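Local coordinates for protein carbohydrate oxidase (Microdochium nivale, PDB 3RJA) that oxidises the C1 hydroxyl of mono-, oligo- and polysaccharides to the corresponding lactones with an FAD cofactor, reducing molecular oxygen to hydrogen peroxide, at residues Asn346-Asp350 and Arg351-Tyr355; Arg391-Asn394 and Asn395-Tyr398; Lys456-Pro459 and Thr460-Phe463. All coordinates share one frame; numbering follows the deposited sequence. Where two conformers were deposited one is given.

Interaction 1: Asn346-Asp350 and Arg351-Tyr355; sequences NKVKD and RFWFY
V348 and D350 receive the side chain of R351 as the chain passes from the end of helix 332-345 into strand 352-359. The arginine can be followed outward from CB, next along the chain from the D350 carbonyl. CG stands between the backbone N and the carbonyl carbon (chi1 76°), and a bend at chi2 folds the chain back beside the aspartate. CD then comes 3.3 Å from D350 OD1 and also touches V348 CG1. NE passes the same methyl and forms a salt bridge with D390. At CZ the guanidinium turns one face to V348 CG1, which sits 3.3 Å above its plane, offset toward the rim. NH2 finishes the path: it donates to D350 OD1 at 2.8 Å on the syn lone pair, close to the guanidinium plane, although the carboxylate plane is turned 75° from it.

W353, two residues on, reads the same loop with its indole edge. NE1 gives its hydrogen to V348 O at 3.2 Å, in both the ring plane and the carbonyl plane, but the N-H...O angle of 138° makes the bond rather bent. A water donates to V348 O as well and to R351 O, so the V348 carbonyl is gripped twice. Further round the indole, N346 OD1 lies 3.5 Å from W353 CZ2, its amide nearly coplanar with the ring; F405 and W409 meet the indole edge-to-face.

With R351 cut back to an alanine, D350 and D390 would probably lose their cationic mate, and V348 CG1 the guanidinium face it packs on. The two carboxylates that R351 serves probably keep it firmly charged, so the loop is probably held by an ion pair on one flank and by a carbonyl shared between indole and water on the other.

Interaction 2: Arg391-Asn394 and Asn395-Tyr398; sequences RYDN and NQTY. With ABL ((2R,3R,4R,5R)-4,5-dihydroxy-2-(hydroxymethyl)-6-oxopiperidin-3-yl beta-D-glucopyranoside), chain G.
Q396 reaches back across a tight turn to D393, adding a side-chain bond to a turn that the backbone already closes. D393 to Q396 form a type I beta turn, closed by Q396 N to D393 O at 3.1 Å. The glutamine side chain adds a second link. Its CG lies beside the backbone N, opposite the carbonyl carbon (chi1 -61°), and the chain then runs extended through chi2, which carries OE1 to D393 N. That bond, from D393 N to Q396 OE1, is 3.0 Å long, arrives on a lone pair in the amide plane and is fairly straight, at 156°. The same oxygen rests at the edge of the Y392 ring, with Q396 OE1 3.5 Å from Y392 CD2.

On another part of its rim the Y392 ring meets Y398, whose own ring is brought against it so that Y398 CD2 lies 3.4 Å from Y392 CD1. The pair is an offset edge-to-face stack: the edge of Y392 is turned to the face of Y398, with centroids 5.1 Å apart. The phenol oxygens are held further out, that of Y392 by S402 and that of Y398 by D390.

R391 takes no part in the turn and serves the ligand. Its chain is extended until a bend at chi3 presents the guanidinium edge-on to the sugar ring of ABL, where R391 NH1 donates to ABL O2 at 2.8 Å and R391 NH2 to ABL O3 at 3.1 Å, the latter almost straight. NH1 also forms a salt bridge with E317. Strand 384-392 thus runs into the D393-Q396 type I turn while the R391 guanidinium makes a bidentate contact with two neighbouring sugar hydroxyls, as part of the substrate-analogue pocket of an FAD-linked carbohydrate oxidase.

Interaction 3: Lys456-Pro459 and Thr460-Phe463; sequences KFDP and TDRF
D458 and the backbone of R462 and F463 show how one carboxylate can organise the chain just after a helix. Among the direct hydrogen bonds, D458 OD1 accepts from R462 N at 2.8 Å and D458 OD2 from F463 N at 3.0 Å. Both donors approach on the syn side, a little out of the carboxylate plane, so the group spans two successive amides. With CG placed opposite the backbone N (chi1 -168°), the carboxylate lies across the turn that its own carbonyl closes: D461 N bonds to D458 O at 3.0 Å, making 458-461 a type I beta turn.

Water supplies the second kind of link. One molecule donates to D458 OD1 and accepts from T460 N, while also bonding to T460 OG1. The negative charges of D458 and D461 come near each other, with D458 OD2 and D461 OD1 4.4 Å apart. This is probably eased by the salt bridge of D461 with R435.

Carbon contacts round the carboxylate complete the account: F463 CD2 lies 3.5 Å from D458 OD2, and R462 CB lies against D458 OD1.

The turn follows helix 447-457, whose F457 packs on helix 181-190. Beyond the turn, R462 joins V63 of strand 63-66 by backbone hydrogen bonding and reaches L61 O with NH1, while F463 also packs on V63.

How the interactions relate
Interactions 1 and 2 lie on adjoining antiparallel strands, 352-359 and 384-392, with centres 13 Å apart, and they touch directly. F352 O probably accepts a hydrogen bond from R391 N at 2.8 Å, and D350 OD2 probably bonds to Y392 OH at 3.2 Å. D390 connects them further, since it serves both R351 and Y398. Both interactions also contribute to the ABL pocket, through F354 and R391. Interaction 3 stands apart, its centre 41 Å from that of interaction 1 and 36 Å from that of interaction 2, yet the F463 side chain is about 7 Å from FAD, so it lies near the cofactor rather than the sugar.

Interaction 1: Asn346-Asp350 and Arg351-Tyr355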
loop_
_atom_site.group_PDB
_atom_site.type_symbol
_atom_site.label_atom_id
_atom_site.label_comp_id
_atom_site.label_asym_id
_atom_site.label_seq_id
_atom_site.Cartn_x
_atom_site.Cartn_y
_atom_site.Cartn_z
ATOM N N ASN A 346 -13.235 -21.757 3.034
ATOM C CA ASN A 346 -14.691 -21.688 2.789
ATOM C C ASN A 346 -15.545 -22.214 3.966
ATOM O O ASN A 346 -16.765 -22.008 4.010
ATOM C CB ASN A 346 -15.088 -22.353 1.436
ATOM C CG ASN A 346 -14.613 -21.545 0.206
ATOM O OD1 ASN A 346 -14.023 -20.456 0.322
ATOM N ND2 ASN A 346 -14.849 -22.103 -0.990
ATOM N N LYS A 347 -14.883 -22.838 4.934
ATOM C CA LYS A 347 -15.536 -23.324 6.165
ATOM C C LYS A 347 -15.295 -22.365 7.345
ATOM O O LYS A 347 -15.813 -22.570 8.458
ATOM C CB LYS A 347 -15.046 -24.735 6.517
ATOM C CG LYS A 347 -15.498 -25.806 5.519
ATOM C CD LYS A 347 -14.934 -27.182 5.890
ATOM C CE LYS A 347 -14.778 -28.114 4.675
ATOM N NZ LYS A 347 -13.648 -29.122 4.864
ATOM N N VAL A 348 -14.494 -21.326 7.108
ATOM C CA VAL A 348 -14.307 -20.284 8.117
ATOM C C VAL A 348 -15.471 -19.311 7.995
ATOM O O VAL A 348 -15.545 -18.521 7.047
ATOM C CB VAL A 348 -12.953 -19.548 7.998
ATOM C CG1 VAL A 348 -12.877 -18.425 9.043
ATOM C CG2 VAL A 348 -11.801 -20.507 8.234
ATOM N N LYS A 349 -16.374 -19.359 8.966
ATOM C CA LYS A 349 -17.613 -18.586 8.878
ATOM C C LYS A 349 -17.807 -17.624 10.035
ATOM O O LYS A 349 -18.749 -16.820 10.032
ATOM C CB LYS A 349 -18.830 -19.530 8.787
ATOM C CG LYS A 349 -18.729 -20.603 7.681
ATOM C CD LYS A 349 -18.836 -20.019 6.236
ATOM C CE LYS A 349 -20.244 -19.464 5.931
ATOM N NZ LYS A 349 -20.390 -18.909 4.532
ATOM N N ASP A 350 -16.948 -17.709 11.039
ATOM C CA ASP A 350 -17.128 -16.894 12.234
ATOM C C ASP A 350 -16.682 -15.437 12.063
ATOM O O ASP A 350 -17.008 -14.583 12.913
ATOM C CB ASP A 350 -16.476 -17.535 13.467
ATOM C CG ASP A 350 -14.981 -17.635 13.355
ATOM O OD1 ASP A 350 -14.453 -17.951 12.262
ATOM O OD2 ASP A 350 -14.313 -17.414 14.386
ATOM N N ARG A 351 -15.976 -15.130 10.968
ATOM C CA ARG A 351 -15.681 -13.724 10.680
ATOM C C ARG A 351 -15.554 -13.477 9.157
ATOM O O ARG A 351 -15.496 -14.429 8.389
ATOM C CB ARG A 351 -14.419 -13.277 11.447
ATOM C CG ARG A 351 -13.125 -13.787 10.837
ATOM C CD ARG A 351 -12.898 -15.253 11.134
ATOM N NE ARG A 351 -11.477 -15.553 11.064
ATOM C CZ ARG A 351 -10.908 -16.639 11.564
ATOM N NH1 ARG A 351 -9.604 -16.788 11.434
ATOM N NH2 ARG A 351 -11.648 -17.570 12.215
ATOM N N PHE A 352 -15.530 -12.213 8.745
ATOM C CA PHE A 352 -15.305 -11.860 7.338
ATOM C C PHE A 352 -13.830 -12.092 6.939
ATOM O O PHE A 352 -12.903 -11.796 7.714
ATOM C CB PHE A 352 -15.681 -10.402 7.119
ATOM C CG PHE A 352 -15.447 -9.911 5.728
ATOM C CD1 PHE A 352 -16.134 -10.459 4.656
ATOM C CD2 PHE A 352 -14.525 -8.880 5.484
ATOM C CE1 PHE A 352 -15.910 -10.005 3.355
ATOM C CE2 PHE A 352 -14.290 -8.401 4.181
ATOM C CZ PHE A 352 -14.989 -8.964 3.116
ATOM N N TRP A 353 -13.613 -12.651 5.756
ATOM C CA TRP A 353 -12.263 -12.748 5.212
ATOM C C TRP A 353 -12.352 -12.558 3.711
ATOM O O TRP A 353 -13.410 -12.805 3.123
ATOM C CB TRP A 353 -11.555 -14.076 5.568
ATOM C CG TRP A 353 -12.231 -15.335 5.035
ATOM C CD1 TRP A 353 -13.044 -16.205 5.746
ATOM C CD2 TRP A 353 -12.148 -15.878 3.700
ATOM N NE1 TRP A 353 -13.473 -17.227 4.931
ATOM C CE2 TRP A 353 -12.955 -17.054 3.672
ATOM C CE3 TRP A 353 -11.488 -15.478 2.523
ATOM C CZ2 TRP A 353 -13.096 -17.854 2.512
ATOM C CZ3 TRP A 353 -11.644 -16.254 1.365
ATOM C CH2 TRP A 353 -12.457 -17.425 1.366
ATOM N N PHE A 354 -11.239 -12.126 3.108
ATOM C CA PHE A 354 -11.079 -12.134 1.664
ATOM C C PHE A 354 -9.626 -12.422 1.237
ATOM O O PHE A 354 -8.688 -12.313 2.042
ATOM C CB PHE A 354 -11.624 -10.845 1.037
ATOM C CG PHE A 354 -10.790 -9.619 1.318
ATOM C CD1 PHE A 354 -9.606 -9.391 0.621
ATOM C CD2 PHE A 354 -11.219 -8.666 2.263
ATOM C CE1 PHE A 354 -8.838 -8.232 0.864
ATOM C CE2 PHE A 354 -10.476 -7.511 2.513
ATOM C CZ PHE A 354 -9.274 -7.294 1.810
ATOM N N TYR A 355 -9.456 -12.822 -0.023
ATOM C CA TYR A 355 -8.150 -12.711 -0.690
ATOM C C TYR A 355 -8.364 -11.866 -1.953
ATOM O O TYR A 355 -9.469 -11.789 -2.484
ATOM C CB TYR A 355 -7.563 -14.083 -1.057
ATOM C CG TYR A 355 -8.370 -14.800 -2.121
ATOM C CD1 TYR A 355 -8.196 -14.501 -3.469
ATOM C CD2 TYR A 355 -9.326 -15.776 -1.771
ATOM C CE1 TYR A 355 -8.929 -15.149 -4.443
ATOM C CE2 TYR A 355 -10.069 -16.437 -2.736
ATOM C CZ TYR A 355 -9.863 -16.113 -4.072
ATOM O OH TYR A 355 -10.587 -16.726 -5.057
HETATM O O HOH W 1 -16.568 -15.954 6.239
#

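Interaction 2: Arg391-Asn394 and Asn395-Tyr398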
loop_
_atom_site.group_PDB
_atom_site.type_symbol
_atom_site.label_atom_id
_atom_site.label_comp_id
_atom_site.label_asym_id
_atom_site.label_seq_id
_atom_site.Cartn_x
_atom_site.Cartn_y
_atom_site.Cartn_z
ATOM N N ARG A 391 -10.971 -10.353 9.121
ATOM C CA ARG A 391 -11.564 -9.268 9.896
ATOM C C ARG A 391 -12.737 -9.649 10.845
ATOM O O ARG A 391 -13.764 -10.144 10.408
ATOM C CB ARG A 391 -12.011 -8.136 8.962
ATOM C CG ARG A 391 -12.711 -7.014 9.708
ATOM C CD ARG A 391 -12.991 -5.808 8.849
ATOM N NE ARG A 391 -14.148 -5.940 7.960
ATOM C CZ ARG A 391 -14.186 -5.461 6.697
ATOM N NH1 ARG A 391 -13.104 -4.873 6.114
ATOM N NH2 ARG A 391 -15.300 -5.592 5.981
ATOM N N TYR A 392 -12.562 -9.346 12.131
ATOM C CA TYR A 392 -13.606 -9.461 13.138
ATOM C C TYR A 392 -14.317 -8.117 13.347
ATOM O O TYR A 392 -13.844 -7.053 12.884
ATOM C CB TYR A 392 -13.002 -9.945 14.448
ATOM C CG TYR A 392 -12.663 -11.422 14.463
ATOM C CD1 TYR A 392 -11.518 -11.901 13.818
ATOM C CD2 TYR A 392 -13.502 -12.349 15.118
ATOM C CE1 TYR A 392 -11.192 -13.247 13.830
ATOM C CE2 TYR A 392 -13.201 -13.703 15.135
ATOM C CZ TYR A 392 -12.055 -14.149 14.489
ATOM O OH TYR A 392 -11.739 -15.473 14.517
ATOM N N ASP A 393 -15.471 -8.163 14.008
ATOM C CA ASP A 393 -16.209 -6.940 14.323
ATOM C C ASP A 393 -15.413 -6.127 15.345
ATOM O O ASP A 393 -14.611 -6.674 16.105
ATOM C CB ASP A 393 -17.593 -7.276 14.888
ATOM C CG ASP A 393 -18.484 -7.923 13.875
ATOM O OD1 ASP A 393 -18.357 -7.597 12.673
ATOM O OD2 ASP A 393 -19.316 -8.764 14.290
ATOM N N ASN A 394 -15.654 -4.825 15.373
ATOM C CA ASN A 394 -14.922 -3.956 16.286
ATOM C C ASN A 394 -15.254 -4.164 17.759
ATOM O O ASN A 394 -14.459 -3.811 18.608
ATOM C CB ASN A 394 -15.068 -2.482 15.877
ATOM C CG ASN A 394 -14.368 -2.187 14.550
ATOM O OD1 ASN A 394 -13.492 -2.953 14.116
ATOM N ND2 ASN A 394 -14.769 -1.092 13.892
ATOM N N ASN A 395 -16.415 -4.744 18.053
ATOM C CA ASN A 395 -16.742 -5.133 19.433
ATOM C C ASN A 395 -16.319 -6.563 19.806
ATOM O O ASN A 395 -16.808 -7.102 20.807
ATOM C CB ASN A 395 -18.231 -4.881 19.761
ATOM C CG ASN A 395 -19.191 -5.690 18.882
ATOM O OD1 ASN A 395 -18.818 -6.707 18.295
ATOM N ND2 ASN A 395 -20.446 -5.229 18.793
ATOM N N GLN A 396 -15.429 -7.174 19.014
ATOM C CA GLN A 396 -14.871 -8.490 19.353
ATOM C C GLN A 396 -13.368 -8.406 19.492
ATOM O O GLN A 396 -12.721 -7.551 18.880
ATOM C CB GLN A 396 -15.145 -9.534 18.253
ATOM C CG GLN A 396 -16.594 -9.828 17.939
ATOM C CD GLN A 396 -16.770 -10.794 16.764
ATOM O OE1 GLN A 396 -16.397 -10.493 15.611
ATOM N NE2 GLN A 396 -17.367 -11.948 17.045
ATOM N N THR A 397 -12.816 -9.324 20.265
ATOM C CA THR A 397 -11.381 -9.507 20.384
ATOM C C THR A 397 -10.924 -10.403 19.266
ATOM O O THR A 397 -11.537 -11.438 19.033
ATOM C CB THR A 397 -11.039 -10.170 21.738
ATOM O OG1 THR A 397 -11.487 -9.304 22.779
ATOM C CG2 THR A 397 -9.537 -10.382 21.915
ATOM N N TYR A 398 -9.849 -10.020 18.563
ATOM C CA TYR A 398 -9.266 -10.937 17.605
ATOM C C TYR A 398 -8.669 -12.108 18.382
ATOM O O TYR A 398 -7.759 -11.897 19.168
ATOM C CB TYR A 398 -8.179 -10.259 16.761
ATOM C CG TYR A 398 -7.719 -11.146 15.633
ATOM C CD1 TYR A 398 -6.731 -12.102 15.827
ATOM C CD2 TYR A 398 -8.297 -11.036 14.354
ATOM C CE1 TYR A 398 -6.323 -12.921 14.775
ATOM C CE2 TYR A 398 -7.894 -11.851 13.312
ATOM C CZ TYR A 398 -6.922 -12.796 13.525
ATOM O OH TYR A 398 -6.545 -13.630 12.481
HETATM C C1A ABL G . -6.753 -3.081 0.302
HETATM O O1A ABL G . -5.544 -2.974 -0.005
HETATM C C2A ABL G . -7.814 -3.422 -0.764
HETATM O O2A ABL G . -7.401 -2.818 -1.989
HETATM C C3A ABL G . -9.244 -2.963 -0.383
HETATM O O3A ABL G . -10.154 -3.627 -1.295
HETATM C C4A ABL G . -9.563 -3.422 1.027
HETATM O O1 ABL G . -10.911 -3.058 1.416
HETATM C C5A ABL G . -8.562 -2.745 2.025
HETATM N N5 ABL G . -7.151 -2.916 1.587
HETATM C C6A ABL G . -8.638 -3.353 3.450
HETATM O O6A ABL G . -8.236 -2.436 4.485
HETATM C C1 ABL G . -11.972 -4.053 1.335
HETATM C C2 ABL G . -13.111 -3.711 2.328
HETATM O O2 ABL G . -12.564 -3.671 3.651
HETATM C C3 ABL G . -14.226 -4.757 2.200
HETATM O O3 ABL G . -15.311 -4.473 3.082
HETATM C C4 ABL G . -14.682 -4.831 0.707
HETATM O O4 ABL G . -15.728 -5.773 0.515
HETATM C C5 ABL G . -13.486 -5.188 -0.184
HETATM O O5 ABL G . -12.464 -4.180 0.009
HETATM C C6 ABL G . -13.871 -5.324 -1.662
HETATM O O6 ABL G . -14.526 -4.215 -2.187
#

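Interaction 3: Lys456-Pro459 and Thr460-Phe463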
loop_
_atom_site.group_PDB
_atom_site.type_symbol
_atom_site.label_atom_id
_atom_site.label_comp_id
_atom_site.label_asym_id
_atom_site.label_seq_id
_atom_site.Cartn_x
_atom_site.Cartn_y
_atom_site.Cartn_z
ATOM N N LYS A 456 24.032 4.735 6.250
ATOM C CA LYS A 456 24.344 6.103 5.838
ATOM C C LYS A 456 23.380 7.179 6.379
ATOM O O LYS A 456 23.827 8.232 6.850
ATOM C CB LYS A 456 24.411 6.222 4.326
ATOM C CG LYS A 456 24.757 7.669 3.843
ATOM C CD LYS A 456 25.092 7.742 2.357
ATOM C CE LYS A 456 25.316 9.180 1.949
ATOM N NZ LYS A 456 25.400 9.214 0.445
ATOM N N PHE A 457 22.071 6.934 6.276
ATOM C CA PHE A 457 21.078 7.971 6.600
ATOM C C PHE A 457 20.457 7.900 7.976
ATOM O O PHE A 457 20.102 8.931 8.529
ATOM C CB PHE A 457 19.997 8.081 5.502
ATOM C CG PHE A 457 20.506 8.772 4.277
ATOM C CD1 PHE A 457 20.714 10.155 4.289
ATOM C CD2 PHE A 457 20.881 8.036 3.148
ATOM C CE1 PHE A 457 21.243 10.813 3.160
ATOM C CE2 PHE A 457 21.405 8.672 2.015
ATOM C CZ PHE A 457 21.597 10.053 2.010
ATOM N N ASP A 458 20.291 6.692 8.509
ATOM C CA ASP A 458 19.761 6.534 9.867
ATOM C C ASP A 458 20.604 5.562 10.699
ATOM O O ASP A 458 20.089 4.558 11.180
ATOM C CB ASP A 458 18.273 6.130 9.845
ATOM C CG ASP A 458 17.608 6.242 11.224
ATOM O OD1 ASP A 458 18.169 6.929 12.118
ATOM O OD2 ASP A 458 16.516 5.644 11.401
ATOM N N PRO A 459 21.903 5.875 10.901
ATOM C CA PRO A 459 22.770 4.921 11.616
ATOM C C PRO A 459 22.397 4.719 13.092
ATOM O O PRO A 459 22.670 3.648 13.650
ATOM C CB PRO A 459 24.175 5.534 11.459
ATOM C CG PRO A 459 23.904 7.013 11.291
ATOM C CD PRO A 459 22.669 7.050 10.438
ATOM N N THR A 460 21.726 5.686 13.715
ATOM C CA THR A 460 21.309 5.462 15.098
ATOM C C THR A 460 19.908 4.847 15.204
ATOM O O THR A 460 19.354 4.737 16.299
ATOM C CB THR A 460 21.394 6.723 15.956
ATOM O OG1 THR A 460 20.356 7.629 15.565
ATOM C CG2 THR A 460 22.797 7.398 15.831
ATOM N N ASP A 461 19.328 4.447 14.073
ATOM C CA ASP A 461 17.986 3.845 14.104
ATOM C C ASP A 461 16.981 4.796 14.809
ATOM O O ASP A 461 16.128 4.362 15.595
ATOM C CB ASP A 461 18.058 2.500 14.834
ATOM C CG ASP A 461 17.287 1.385 14.121
ATOM O OD1 ASP A 461 16.639 1.626 13.081
ATOM O OD2 ASP A 461 17.318 0.258 14.646
ATOM N N ARG A 462 17.115 6.094 14.534
ATOM C CA ARG A 462 16.260 7.128 15.121
ATOM C C ARG A 462 14.789 6.906 14.742
ATOM O O ARG A 462 13.870 7.203 15.522
ATOM C CB ARG A 462 16.727 8.514 14.648
ATOM C CG ARG A 462 15.821 9.687 15.038
ATOM C CD ARG A 462 15.854 9.927 16.529
ATOM N NE ARG A 462 17.206 10.190 17.017
ATOM C CZ ARG A 462 17.679 9.722 18.168
ATOM N NH1 ARG A 462 16.896 8.971 18.919
ATOM N NH2 ARG A 462 18.919 9.996 18.572
ATOM N N PHE A 463 14.577 6.397 13.538
ATOM C CA PHE A 463 13.235 6.149 13.031
ATOM C C PHE A 463 12.789 4.698 13.219
ATOM O O PHE A 463 11.886 4.236 12.531
ATOM C CB PHE A 463 13.138 6.549 11.559
ATOM C CG PHE A 463 13.449 8.004 11.300
ATOM C CD1 PHE A 463 12.631 9.014 11.820
ATOM C CD2 PHE A 463 14.523 8.361 10.483
ATOM C CE1 PHE A 463 12.907 10.367 11.563
ATOM C CE2 PHE A 463 14.798 9.717 10.206
ATOM C CZ PHE A 463 13.994 10.720 10.761
HETATM O O HOH W 2 20.485 7.995 13.022
HETATM O O HOH W 3 15.327 3.390 12.055
#